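Local coordinates for phage-like element PBSX protein XepA (Bacillus subtilis, PDB 6IA5), which belongs to a prophage lytic cassette, forms a pentamer and probably binds the cytoplasmic membrane, though it does not seem to take part in host cell lysis, at the interface of chains A and B. Numbering follows the deposited sequence. Chains: chain A/B, Phage-like element PBSX protein XepA.

Contact 1: the interface of chains A and B. Residues chain A 153-158; chain B 155-159, 162.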
loop_
_atom_site.group_PDB
_atom_site.type_symbol
_atom_site.label_atom_id
_atom_site.label_comp_id
_atom_site.label_asym_id
_atom_site.label_seq_id
_atom_site.Cartn_x
_atom_site.Cartn_y
_atom_site.Cartn_z
ATOM N N PRO A 153 6.942 -5.542 -7.063
ATOM C CA PRO A 153 6.075 -5.053 -5.997
ATOM C C PRO A 153 6.842 -3.957 -5.265
ATOM O O PRO A 153 8.056 -4.014 -5.166
ATOM C CB PRO A 153 5.903 -6.285 -5.090
ATOM C CG PRO A 153 6.089 -7.454 -6.032
ATOM C CD PRO A 153 7.167 -6.996 -6.999
ATOM N N LEU A 154 6.131 -2.941 -4.775
ATOM C CA LEU A 154 6.720 -1.985 -3.851
ATOM C C LEU A 154 6.710 -2.604 -2.457
ATOM O O LEU A 154 5.729 -3.214 -2.036
ATOM C CB LEU A 154 5.882 -0.702 -3.886
ATOM C CG LEU A 154 5.754 -0.081 -5.283
ATOM C CD1 LEU A 154 4.914 1.184 -5.275
ATOM C CD2 LEU A 154 7.123 0.161 -5.920
ATOM N N GLN A 155 7.811 -2.426 -1.727
ATOM C CA GLN A 155 7.844 -2.666 -0.294
ATOM C C GLN A 155 7.131 -1.505 0.392
ATOM O O GLN A 155 7.409 -0.339 0.115
ATOM C CB GLN A 155 9.290 -2.703 0.185
ATOM C CG GLN A 155 10.113 -3.768 -0.510
ATOM C CD GLN A 155 10.032 -5.023 0.316
ATOM O OE1 GLN A 155 10.213 -4.994 1.529
ATOM N NE2 GLN A 155 9.742 -6.131 -0.339
ATOM N N ILE A 156 6.194 -1.835 1.281
ATOM C CA ILE A 156 5.406 -0.825 1.963
ATOM C C ILE A 156 5.558 -1.018 3.464
ATOM O O ILE A 156 5.901 -2.095 3.936
ATOM C CB ILE A 156 3.933 -0.798 1.500
ATOM C CG1 ILE A 156 3.196 -2.114 1.758
ATOM C CG2 ILE A 156 3.825 -0.333 0.062
ATOM C CD1 ILE A 156 2.589 -2.192 3.128
ATOM N N ASP A 157 5.321 0.068 4.191
ATOM C CA ASP A 157 5.452 0.135 5.628
ATOM C C ASP A 157 4.242 0.893 6.158
ATOM O O ASP A 157 3.692 1.754 5.465
ATOM C CB ASP A 157 6.634 1.035 5.947
ATOM C CG ASP A 157 7.832 0.347 6.553
ATOM O OD1 ASP A 157 7.813 -0.899 6.665
ATOM O OD2 ASP A 157 8.777 1.070 6.882
ATOM N N PHE A 158 3.872 0.605 7.405
ATOM C CA PHE A 158 2.729 1.257 8.015
ATOM C C PHE A 158 3.212 2.267 9.046
ATOM O O PHE A 158 4.283 2.090 9.624
ATOM C CB PHE A 158 1.807 0.216 8.640
ATOM C CG PHE A 158 1.536 -0.985 7.765
ATOM C CD1 PHE A 158 0.610 -0.914 6.736
ATOM C CD2 PHE A 158 2.196 -2.185 7.974
ATOM C CE1 PHE A 158 0.329 -2.027 5.955
ATOM C CE2 PHE A 158 1.921 -3.295 7.185
ATOM C CZ PHE A 158 0.984 -3.220 6.178
ATOM N N GLN B 155 1.248 -3.174 -7.441
ATOM C CA GLN B 155 1.499 -4.387 -6.684
ATOM C C GLN B 155 2.383 -4.041 -5.494
ATOM O O GLN B 155 3.421 -3.408 -5.664
ATOM C CB GLN B 155 2.247 -5.376 -7.571
ATOM C CG GLN B 155 1.439 -5.791 -8.781
ATOM C CD GLN B 155 0.666 -7.025 -8.397
ATOM O OE1 GLN B 155 1.224 -7.969 -7.835
ATOM N NE2 GLN B 155 -0.626 -7.031 -8.693
ATOM N N ILE B 156 1.951 -4.438 -4.298
ATOM C CA ILE B 156 2.707 -4.148 -3.095
ATOM C C ILE B 156 2.975 -5.462 -2.380
ATOM O O ILE B 156 2.246 -6.436 -2.546
ATOM C CB ILE B 156 2.048 -3.080 -2.187
ATOM C CG1 ILE B 156 0.683 -3.502 -1.652
ATOM C CG2 ILE B 156 1.993 -1.724 -2.879
ATOM C CD1 ILE B 156 0.775 -4.271 -0.375
ATOM N N ASP B 157 4.066 -5.472 -1.613
ATOM C CA ASP B 157 4.458 -6.620 -0.825
ATOM C C ASP B 157 4.922 -6.124 0.545
ATOM O O ASP B 157 5.151 -4.934 0.790
ATOM C CB ASP B 157 5.331 -7.613 -1.606
ATOM C CG ASP B 157 6.753 -7.729 -1.107
ATOM O OD1 ASP B 157 7.231 -6.762 -0.479
ATOM O OD2 ASP B 157 7.356 -8.799 -1.314
ATOM N N PHE B 158 4.927 -7.069 1.480
ATOM C CA PHE B 158 5.170 -6.764 2.880
ATOM C C PHE B 158 6.549 -7.306 3.239
ATOM O O PHE B 158 6.998 -8.303 2.669
ATOM C CB PHE B 158 4.075 -7.383 3.758
ATOM C CG PHE B 158 2.674 -7.179 3.233
ATOM C CD1 PHE B 158 2.034 -5.954 3.400
ATOM C CD2 PHE B 158 2.017 -8.188 2.531
ATOM C CE1 PHE B 158 0.759 -5.750 2.899
ATOM C CE2 PHE B 158 0.761 -7.964 1.990
ATOM C CZ PHE B 158 0.135 -6.749 2.178
ATOM N N ALA B 159 7.208 -6.637 4.194
ATOM C CA ALA B 159 8.487 -7.088 4.726
ATOM C C ALA B 159 8.377 -8.551 5.167
ATOM O O ALA B 159 7.311 -9.028 5.557
ATOM C CB ALA B 159 8.901 -6.176 5.861
ATOM N N GLN B 162 6.856 -8.577 8.326
ATOM C CA GLN B 162 5.444 -8.268 8.505
ATOM C C GLN B 162 4.572 -9.454 8.081
ATOM O O GLN B 162 3.354 -9.367 8.183
ATOM C CB GLN B 162 5.056 -7.006 7.734
ATOM C CG GLN B 162 5.792 -5.742 8.137
ATOM C CD GLN B 162 5.567 -4.649 7.115
ATOM O OE1 GLN B 162 5.649 -4.847 5.895
ATOM N NE2 GLN B 162 5.251 -3.460 7.613
#
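The amide of B:Gln162 lies against the rim of the A:Phe158 ring, its NE2 3.3 Å from ring atom CD2 and the two planes 42° apart. At its far corner the same ring touches the B:Phe158 ring, CZ nearing CD1, while the CD1 methyl of A:Ile156 meets B:Phe158 CD1 at 3.8 Å. B:Gln162 is steadied within its own chain: the backbone N of B:Ala159 donates to a lone pair of its OE1 over 2.9 Å. The side chains of A:Gln155 and B:Asp157 lie side by side, pointing the same way, amide and carboxylate planes 66° apart. A:Ile156 and B:Ile156 cross obliquely and touch through their CG2 methyls at 3.7 Å. Each places CG1 in the crowded position between backbone N and carbonyl carbon (chi1 61° in chain A), which turns CG2 beside the backbone N. Beneath, the strands 154-158 of both copies pair in parallel, two residues out of register. A:Leu154 N donates to B:Gln155 O at 2.9 Å, and A:Leu154 O accepts from B:Asp157 N at 2.8 Å; both bonds lie in the plane of the accepting carbonyl. Repeated around the pentamer, this staggered pairing would join neighbouring subunits by a short sheet between their two larger domains.

Contact 2: the interface of chains A and B. Residues chain A 35, 37, 69, 111, 113, 141-144; chain B 142-145.
An intersubunit contact of the XepA pentamer sets residues 142-143 and the start of strand 144-148 of chain B against chain A, where A:Lys69 and A:Tyr113 receive the carboxylate of B:Asp145. Charge pairing centres on A:Lys69: its chain, extended beyond CG, meets B:Asp145 tip to tip, and NZ forms a salt bridge to OD2 of 2.8 Å from above the carboxylate plane. The same ammonium donates to the backbone oxygen B:Glu143 O at 2.7 Å.

Among the other hydrogen bonds, the phenol A:Tyr113 OH gives a short bond of 2.5 Å to B:Asp145 OD1 on its syn lone pair, ring and carboxylate planes standing 72° apart. Lysine and phenol thus grip different oxygens, which fixes the carboxylate's rotation and would be expected to stabilise its charged form. The hydroxyl A:Ser37 OG accepts from B:Glu143 N at 2.8 Å; A:Asn35 OD1 positions it by taking its hydrogen on a lone pair. One backbone bond runs from A:Met144 N to B:Asp145 O, 3.0 Å.

Water extends the network. Water 2 joins A:Lys69 NZ, A:Tyr113 OH and B:Glu143 OE1, while water 1 bridges A:Gly142 O to B:Asp145 OD2.

Apolar contact comes from B:Met144. Its side chain, bent at chi2 (60°), crosses that of A:Asn35 at about a right angle, SD 3.9 Å from A:Asn35 CG, and its CE methyl reaches A:Met144 CB at 4.0 Å.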
loop_
_atom_site.group_PDB
_atom_site.type_symbol
_atom_site.label_atom_id
_atom_site.label_comp_id
_atom_site.label_asym_id
_atom_site.label_seq_id
_atom_site.Cartn_x
_atom_site.Cartn_y
_atom_site.Cartn_z
ATOM N N ASN A 35 15.692 19.748 -13.104
ATOM C CA ASN A 35 14.453 20.450 -12.893
ATOM C C ASN A 35 14.790 21.793 -12.247
ATOM O O ASN A 35 15.750 21.872 -11.482
ATOM C CB ASN A 35 13.493 19.635 -12.023
ATOM C CG ASN A 35 12.168 20.346 -11.873
ATOM O OD1 ASN A 35 11.913 20.956 -10.843
ATOM N ND2 ASN A 35 11.348 20.335 -12.919
ATOM N N SER A 37 13.597 23.222 -9.861
ATOM C CA SER A 37 13.535 23.160 -8.405
ATOM C C SER A 37 14.918 22.942 -7.788
ATOM O O SER A 37 15.086 23.190 -6.594
ATOM C CB SER A 37 12.585 22.056 -7.943
ATOM O OG SER A 37 13.075 20.794 -8.342
ATOM N N LYS A 69 5.743 26.289 -5.826
ATOM C CA LYS A 69 6.329 25.942 -4.532
ATOM C C LYS A 69 7.654 26.678 -4.358
ATOM O O LYS A 69 8.271 27.112 -5.341
ATOM C CB LYS A 69 6.568 24.429 -4.408
ATOM C CG LYS A 69 7.485 23.825 -5.476
ATOM C CD LYS A 69 7.649 22.309 -5.361
ATOM C CE LYS A 69 8.676 21.741 -6.325
ATOM N NZ LYS A 69 8.653 20.262 -6.322
ATOM N N TRP A 111 9.844 22.221 1.298
ATOM C CA TRP A 111 9.090 22.754 0.173
ATOM C C TRP A 111 7.750 23.266 0.686
ATOM O O TRP A 111 7.029 22.529 1.345
ATOM C CB TRP A 111 8.912 21.696 -0.924
ATOM C CG TRP A 111 10.168 21.496 -1.719
ATOM C CD1 TRP A 111 11.068 20.461 -1.612
ATOM C CD2 TRP A 111 10.694 22.405 -2.710
ATOM N NE1 TRP A 111 12.086 20.652 -2.514
ATOM C CE2 TRP A 111 11.899 21.841 -3.181
ATOM C CE3 TRP A 111 10.282 23.646 -3.220
ATOM C CZ2 TRP A 111 12.682 22.473 -4.149
ATOM C CZ3 TRP A 111 11.057 24.273 -4.180
ATOM C CH2 TRP A 111 12.242 23.689 -4.637
ATOM N N TYR A 113 4.196 24.680 -0.636
ATOM C CA TYR A 113 3.309 24.772 -1.787
ATOM C C TYR A 113 2.463 26.033 -1.633
ATOM O O TYR A 113 1.828 26.229 -0.600
ATOM C CB TYR A 113 2.482 23.480 -1.961
ATOM C CG TYR A 113 3.354 22.341 -2.453
ATOM C CD1 TYR A 113 4.241 21.697 -1.587
ATOM C CD2 TYR A 113 3.371 21.973 -3.790
ATOM C CE1 TYR A 113 5.115 20.716 -2.042
ATOM C CE2 TYR A 113 4.224 20.977 -4.252
ATOM C CZ TYR A 113 5.095 20.351 -3.378
ATOM O OH TYR A 113 5.927 19.377 -3.828
ATOM N N ALA A 141 7.694 24.256 -10.271
ATOM C CA ALA A 141 6.518 24.464 -11.095
ATOM C C ALA A 141 6.139 23.123 -11.719
ATOM O O ALA A 141 7.010 22.281 -11.897
ATOM C CB ALA A 141 6.849 25.466 -12.184
ATOM N N GLY A 142 4.859 22.967 -12.090
ATOM C CA GLY A 142 4.461 21.843 -12.926
ATOM C C GLY A 142 4.262 20.530 -12.155
ATOM O O GLY A 142 4.500 20.425 -10.953
ATOM N N GLU A 143 3.812 19.521 -12.900
ATOM C CA GLU A 143 3.580 18.185 -12.394
ATOM C C GLU A 143 3.587 17.237 -13.589
ATOM O O GLU A 143 2.830 17.450 -14.553
ATOM C CB GLU A 143 2.241 18.136 -11.659
ATOM C CG GLU A 143 1.946 16.787 -11.043
ATOM C CD GLU A 143 0.779 16.729 -10.066
ATOM O OE1 GLU A 143 -0.350 16.805 -10.482
ATOM O OE2 GLU A 143 1.035 16.586 -8.888
ATOM N N MET A 144 4.395 16.174 -13.489
ATOM C CA MET A 144 4.544 15.199 -14.566
ATOM C C MET A 144 3.751 13.937 -14.214
ATOM O O MET A 144 3.838 13.447 -13.078
ATOM C CB MET A 144 6.031 14.839 -14.723
ATOM C CG MET A 144 6.367 13.865 -15.866
ATOM S SD MET A 144 5.918 14.574 -17.483
ATOM C CE MET A 144 5.825 13.140 -18.565
ATOM N N GLY B 142 17.092 19.204 -6.253
ATOM C CA GLY B 142 15.726 19.452 -6.700
ATOM C C GLY B 142 14.779 18.285 -6.385
ATOM O O GLY B 142 15.181 17.252 -5.830
ATOM N N GLU B 143 13.511 18.487 -6.737
ATOM C CA GLU B 143 12.465 17.508 -6.517
ATOM C C GLU B 143 11.310 17.848 -7.444
ATOM O O GLU B 143 10.765 18.943 -7.338
ATOM C CB GLU B 143 12.020 17.532 -5.048
ATOM C CG GLU B 143 10.962 16.489 -4.737
ATOM C CD GLU B 143 10.701 16.286 -3.257
ATOM O OE1 GLU B 143 9.758 16.856 -2.756
ATOM O OE2 GLU B 143 11.442 15.536 -2.626
ATOM N N MET B 144 10.872 16.869 -8.240
ATOM C CA MET B 144 9.797 17.047 -9.212
ATOM C C MET B 144 8.486 16.479 -8.659
ATOM O O MET B 144 8.468 15.374 -8.125
ATOM C CB MET B 144 10.169 16.306 -10.507
ATOM C CG MET B 144 9.161 16.474 -11.684
ATOM S SD MET B 144 8.955 18.237 -12.183
ATOM C CE MET B 144 7.398 18.213 -13.081
ATOM N N ASP B 145 7.394 17.233 -8.794
ATOM C CA ASP B 145 6.046 16.782 -8.485
ATOM C C ASP B 145 5.587 15.831 -9.590
ATOM O O ASP B 145 5.720 16.141 -10.777
ATOM C CB ASP B 145 5.087 17.975 -8.320
ATOM C CG ASP B 145 5.533 18.821 -7.134
ATOM O OD1 ASP B 145 5.363 18.351 -5.990
ATOM O OD2 ASP B 145 6.121 19.908 -7.359
HETATM O O HOH W 1 4.712 21.762 -8.729
HETATM O O HOH W 2 8.663 19.169 -3.808
HETATM O O HOH W 3 7.569 20.005 -9.958
#

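Contact 3: the interface of chains A and B. Residues chain A 73, 75, 106, 134, 136; chain B 61-62, 66, 88, 115-117.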
loop_
_atom_site.group_PDB
_atom_site.type_symbol
_atom_site.label_atom_id
_atom_site.label_comp_id
_atom_site.label_asym_id
_atom_site.label_seq_id
_atom_site.Cartn_x
_atom_site.Cartn_y
_atom_site.Cartn_z
ATOM N N TRP A 73 17.069 28.185 2.175
ATOM C CA TRP A 73 18.190 27.797 3.014
ATOM C C TRP A 73 18.808 29.071 3.579
ATOM O O TRP A 73 19.038 30.041 2.834
ATOM C CB TRP A 73 19.262 27.061 2.203
ATOM C CG TRP A 73 18.833 25.736 1.665
ATOM C CD1 TRP A 73 19.118 24.497 2.181
ATOM C CD2 TRP A 73 18.031 25.519 0.493
ATOM N NE1 TRP A 73 18.556 23.515 1.388
ATOM C CE2 TRP A 73 17.890 24.111 0.349
ATOM C CE3 TRP A 73 17.439 26.359 -0.450
ATOM C CZ2 TRP A 73 17.194 23.542 -0.712
ATOM C CZ3 TRP A 73 16.738 25.797 -1.494
ATOM C CH2 TRP A 73 16.612 24.408 -1.614
ATOM N N TYR A 75 21.987 30.500 6.240
ATOM C CA TYR A 75 23.188 30.277 7.011
ATOM C C TYR A 75 23.628 31.620 7.584
ATOM O O TYR A 75 23.774 32.568 6.830
ATOM C CB TYR A 75 24.282 29.667 6.124
ATOM C CG TYR A 75 25.523 29.332 6.902
ATOM C CD1 TYR A 75 26.501 30.292 7.136
ATOM C CD2 TYR A 75 25.685 28.069 7.471
ATOM C CE1 TYR A 75 27.609 30.003 7.916
ATOM C CE2 TYR A 75 26.814 27.753 8.202
ATOM C CZ TYR A 75 27.774 28.723 8.430
ATOM O OH TYR A 75 28.882 28.421 9.168
ATOM N N LEU A 106 23.636 25.385 8.789
ATOM C CA LEU A 106 22.781 25.514 7.614
ATOM C C LEU A 106 21.394 24.981 7.951
ATOM O O LEU A 106 21.259 23.886 8.476
ATOM C CB LEU A 106 23.355 24.798 6.388
ATOM C CG LEU A 106 22.453 24.867 5.149
ATOM C CD1 LEU A 106 22.412 26.284 4.597
ATOM C CD2 LEU A 106 22.886 23.879 4.087
ATOM N N VAL A 134 23.953 34.274 4.497
ATOM C CA VAL A 134 23.481 34.060 3.134
ATOM C C VAL A 134 22.081 33.452 3.216
ATOM O O VAL A 134 21.790 32.646 4.122
ATOM C CB VAL A 134 24.388 33.140 2.281
ATOM C CG1 VAL A 134 25.726 33.787 1.932
ATOM C CG2 VAL A 134 24.584 31.766 2.922
ATOM N N TYR A 136 19.275 31.629 0.467
ATOM C CA TYR A 136 19.045 31.081 -0.868
ATOM C C TYR A 136 17.586 30.658 -1.025
ATOM O O TYR A 136 16.963 30.165 -0.075
ATOM C CB TYR A 136 19.940 29.864 -1.114
ATOM C CG TYR A 136 21.354 30.217 -1.520
ATOM C CD1 TYR A 136 22.303 30.594 -0.570
ATOM C CD2 TYR A 136 21.735 30.212 -2.859
ATOM C CE1 TYR A 136 23.602 30.918 -0.937
ATOM C CE2 TYR A 136 23.028 30.539 -3.251
ATOM C CZ TYR A 136 23.953 30.913 -2.285
ATOM O OH TYR A 136 25.222 31.239 -2.658
ATOM N N ARG B 61 27.452 23.506 -0.659
ATOM C CA ARG B 61 26.206 23.086 -1.321
ATOM C C ARG B 61 25.470 24.291 -1.901
ATOM O O ARG B 61 24.661 24.136 -2.800
ATOM C CB ARG B 61 25.242 22.451 -0.328
ATOM C CG ARG B 61 25.708 21.097 0.192
ATOM C CD ARG B 61 24.893 20.693 1.397
ATOM N NE ARG B 61 23.547 20.545 0.930
ATOM C CZ ARG B 61 22.454 20.563 1.696
ATOM N NH1 ARG B 61 22.554 20.606 3.015
ATOM N NH2 ARG B 61 21.269 20.553 1.112
ATOM N N LEU B 62 25.723 25.484 -1.346
ATOM C CA LEU B 62 24.975 26.682 -1.689
ATOM C C LEU B 62 25.570 27.293 -2.961
ATOM O O LEU B 62 26.778 27.523 -3.058
ATOM C CB LEU B 62 25.033 27.676 -0.529
ATOM C CG LEU B 62 24.534 27.145 0.822
ATOM C CD1 LEU B 62 24.518 28.260 1.860
ATOM C CD2 LEU B 62 23.171 26.469 0.712
ATOM N N LEU B 66 21.501 23.974 -6.100
ATOM C CA LEU B 66 21.516 23.693 -4.669
ATOM C C LEU B 66 21.668 22.181 -4.432
ATOM O O LEU B 66 20.729 21.408 -4.609
ATOM C CB LEU B 66 20.214 24.265 -4.091
ATOM C CG LEU B 66 20.240 24.645 -2.613
ATOM C CD1 LEU B 66 20.647 23.490 -1.701
ATOM C CD2 LEU B 66 21.066 25.895 -2.337
ATOM N N ASP B 88 29.552 22.264 8.846
ATOM C CA ASP B 88 28.890 23.556 8.769
ATOM C C ASP B 88 29.898 24.701 8.679
ATOM O O ASP B 88 29.521 25.794 8.275
ATOM C CB ASP B 88 27.847 23.732 9.869
ATOM C CG ASP B 88 26.472 23.341 9.352
ATOM O OD1 ASP B 88 26.162 23.685 8.181
ATOM O OD2 ASP B 88 25.732 22.673 10.100
ATOM N N SER B 115 22.882 17.591 4.944
ATOM C CA SER B 115 22.219 18.564 5.789
ATOM C C SER B 115 23.090 19.768 6.146
ATOM O O SER B 115 22.568 20.866 6.226
ATOM C CB SER B 115 21.604 17.939 7.007
ATOM O OG SER B 115 22.405 16.893 7.472
ATOM N N LYS B 116 24.399 19.585 6.319
ATOM C CA LYS B 116 25.264 20.703 6.648
ATOM C C LYS B 116 25.653 21.415 5.359
ATOM O O LYS B 116 25.345 20.950 4.264
ATOM C CB LYS B 116 26.501 20.187 7.396
ATOM C CG LYS B 116 26.166 19.339 8.613
ATOM C CD LYS B 116 27.357 19.109 9.507
ATOM C CE LYS B 116 26.976 18.378 10.771
ATOM N NZ LYS B 116 28.201 18.070 11.561
ATOM N N ARG B 117 26.364 22.535 5.496
ATOM C CA ARG B 117 26.640 23.399 4.362
ATOM C C ARG B 117 27.653 22.779 3.381
ATOM O O ARG B 117 27.511 22.969 2.175
ATOM C CB ARG B 117 27.095 24.772 4.858
ATOM C CG ARG B 117 27.382 25.723 3.706
ATOM C CD ARG B 117 27.498 27.155 4.173
ATOM N NE ARG B 117 27.944 27.896 3.016
ATOM C CZ ARG B 117 28.155 29.208 3.010
ATOM N NH1 ARG B 117 27.992 29.927 4.107
ATOM N NH2 ARG B 117 28.512 29.798 1.888
HETATM O O HOH W 4 23.351 21.947 9.116
#
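B:Leu66 presses its branched end onto one face of the A:Trp73 indole in a CH-pi contact. Its CG stands 3.6 Å from the centroid of the six-membered ring, and CD1 covers the five-membered ring beside it. A second such contact sets B:Leu62 CB over the face of the A:Tyr136 ring; beyond it, the CD1 methyl of B:Leu62 meets A:Val134 CG2 at 3.7 Å. A:Leu106, whose CG is anti to its backbone N (chi1 178°), comes tip to tip with B:Leu62 and turns its CD2 methyl toward B:Arg61 NH1. The B:Arg117 side chain runs extended from CG to NE and crosses A:Tyr75 at about a right angle, with CD over one face, toward the rim, and the guanidinium turned 72° from the ring plane. Polar bonds border this apolar patch. The phenol A:Tyr75 OH donates 2.8 Å to the backbone oxygen B:Asp88 O from above the carbonyl plane, and A:Leu106 N reaches the carboxylate oxygen B:Asp88 OD1 at 3.1 Å. Water 4 bridges B:Asp88 OD2 to A:Leu106 O.

Further out, chain B holds its own groups in place. B:Asp88 OD1 also accepts from B:Arg117 N, so two backbone N-H groups, one from each subunit, grip this oxygen from opposite faces of the carboxylate. B:Arg61 NH1 is held by a nearly straight bond to B:Lys116 O, 3.1 Å long, lying 6° out of the guanidinium plane.

Contact 4: the interface of chains A and B. Residues chain A 233-236; chain B 227-229, 240.
In A:Thr233 the hydroxyl OG1 sits between the backbone N and the carbonyl carbon (chi1 69°), the crowded position, and so faces chain B. B:Arg229 sets CG beside its backbone N and runs extended at chi2 (158°), so CG and CD lie along the loop 233-236 of chain A; the bend at chi3 then turns NE toward A:Ala236. The direct polar link is a hydrogen bond from A:Thr233 OG1 to the backbone oxygen B:Pro227 O, 2.8 Å long, with the donor nearly on the C=O axis. Close by, water 5 bridges the two backbones, 2.6 Å from A:Thr233 O and 3.0 Å from B:Arg229 N. Around these bonds the contact is made by carbon: A:Asp234 CB rests on the proline ring at B:Pro227 CB, 3.7 Å away, and the methylene B:Arg229 CD packs against A:Asp235 CA at 3.6 Å. A:Ala236 CB comes near NE of the same arginine at 3.7 Å. The B:Arg229 guanidinium has A:Asp235 O toward the rim of one face, while the A:Asp235 carboxylate stays too distant for a salt bridge; any attraction between the two would be long-range. This small, partly water-mediated contact ties a loop of one C-terminal domain to the end of strand 225-227 in its neighbour, adding a distal link between subunits of the pentamer.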
loop_
_atom_site.group_PDB
_atom_site.type_symbol
_atom_site.label_atom_id
_atom_site.label_comp_id
_atom_site.label_asym_id
_atom_site.label_seq_id
_atom_site.Cartn_x
_atom_site.Cartn_y
_atom_site.Cartn_z
ATOM N N THR A 233 -30.878 -11.571 30.214
ATOM C CA THR A 233 -29.651 -11.135 30.868
ATOM C C THR A 233 -29.759 -11.238 32.393
ATOM O O THR A 233 -28.749 -11.497 33.046
ATOM C CB THR A 233 -29.205 -9.725 30.437
ATOM O OG1 THR A 233 -30.155 -8.783 30.963
ATOM C CG2 THR A 233 -29.042 -9.565 28.940
ATOM N N ASP A 234 -30.937 -10.983 32.984
ATOM C CA ASP A 234 -30.990 -10.866 34.440
ATOM C C ASP A 234 -30.862 -12.214 35.155
ATOM O O ASP A 234 -30.283 -12.250 36.234
ATOM C CB ASP A 234 -32.167 -10.041 34.964
ATOM C CG ASP A 234 -33.531 -10.579 34.570
ATOM O OD1 ASP A 234 -33.584 -11.674 33.977
ATOM O OD2 ASP A 234 -34.536 -9.904 34.874
ATOM N N ASP A 235 -31.378 -13.306 34.557
ATOM C CA ASP A 235 -31.440 -14.572 35.273
ATOM C C ASP A 235 -31.054 -15.760 34.390
ATOM O O ASP A 235 -31.194 -16.907 34.818
ATOM C CB ASP A 235 -32.833 -14.797 35.881
ATOM C CG ASP A 235 -33.948 -14.859 34.839
ATOM O OD1 ASP A 235 -33.629 -14.953 33.617
ATOM O OD2 ASP A 235 -35.126 -14.788 35.229
ATOM N N ALA A 236 -30.616 -15.507 33.150
ATOM C CA ALA A 236 -30.173 -16.555 32.237
ATOM C C ALA A 236 -31.284 -17.557 31.895
ATOM O O ALA A 236 -30.994 -18.661 31.473
ATOM C CB ALA A 236 -28.922 -17.222 32.764
ATOM N N PRO B 227 -30.315 -5.568 34.469
ATOM C CA PRO B 227 -29.420 -6.386 35.288
ATOM C C PRO B 227 -28.658 -7.362 34.402
ATOM O O PRO B 227 -29.226 -7.946 33.479
ATOM C CB PRO B 227 -30.323 -7.150 36.254
ATOM C CG PRO B 227 -31.697 -6.516 36.071
ATOM C CD PRO B 227 -31.730 -5.885 34.692
ATOM N N ILE B 228 -27.361 -7.508 34.680
ATOM C CA ILE B 228 -26.523 -8.477 33.990
ATOM C C ILE B 228 -25.834 -9.353 35.034
ATOM O O ILE B 228 -25.763 -8.996 36.203
ATOM C CB ILE B 228 -25.506 -7.766 33.073
ATOM C CG1 ILE B 228 -24.566 -6.867 33.884
ATOM C CG2 ILE B 228 -26.271 -6.972 32.017
ATOM C CD1 ILE B 228 -23.448 -6.269 33.070
ATOM N N ARG B 229 -25.354 -10.517 34.589
ATOM C CA ARG B 229 -24.744 -11.508 35.451
ATOM C C ARG B 229 -23.255 -11.580 35.138
ATOM O O ARG B 229 -22.854 -11.537 33.968
ATOM C CB ARG B 229 -25.444 -12.859 35.245
ATOM C CG ARG B 229 -26.850 -12.855 35.829
ATOM C CD ARG B 229 -27.885 -13.833 35.359
ATOM N NE ARG B 229 -27.471 -15.203 35.552
ATOM C CZ ARG B 229 -27.533 -15.848 36.707
ATOM N NH1 ARG B 229 -27.776 -15.174 37.821
ATOM N NH2 ARG B 229 -27.316 -17.159 36.733
ATOM N N SER B 240 -25.812 -11.278 39.755
ATOM C CA SER B 240 -26.041 -9.956 39.186
ATOM C C SER B 240 -25.730 -8.865 40.212
ATOM O O SER B 240 -25.978 -7.677 39.963
ATOM C CB SER B 240 -27.438 -9.818 38.651
ATOM O OG SER B 240 -28.361 -10.133 39.686
HETATM O O HOH W 5 -26.415 -11.356 31.960
#

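The contacts run along the length of the subunit pair. Contacts 2 and 3, with C-alpha centres about 20 Å apart, both draw on strand 69-76 of chain A, through its start and its further course, while strand 133-140 serves contact 3 and the turn after it contact 2. Contact 1 lies about 26 Å from contact 2 and 35 Å from contact 3, in the connecting segment. Contact 4 is about 48 Å from contact 1 and 71 Å from contact 3, in the C-terminal domain. Neighbouring subunits therefore touch in both domains and between them, an arrangement likely to keep both ends of the pentamer in step.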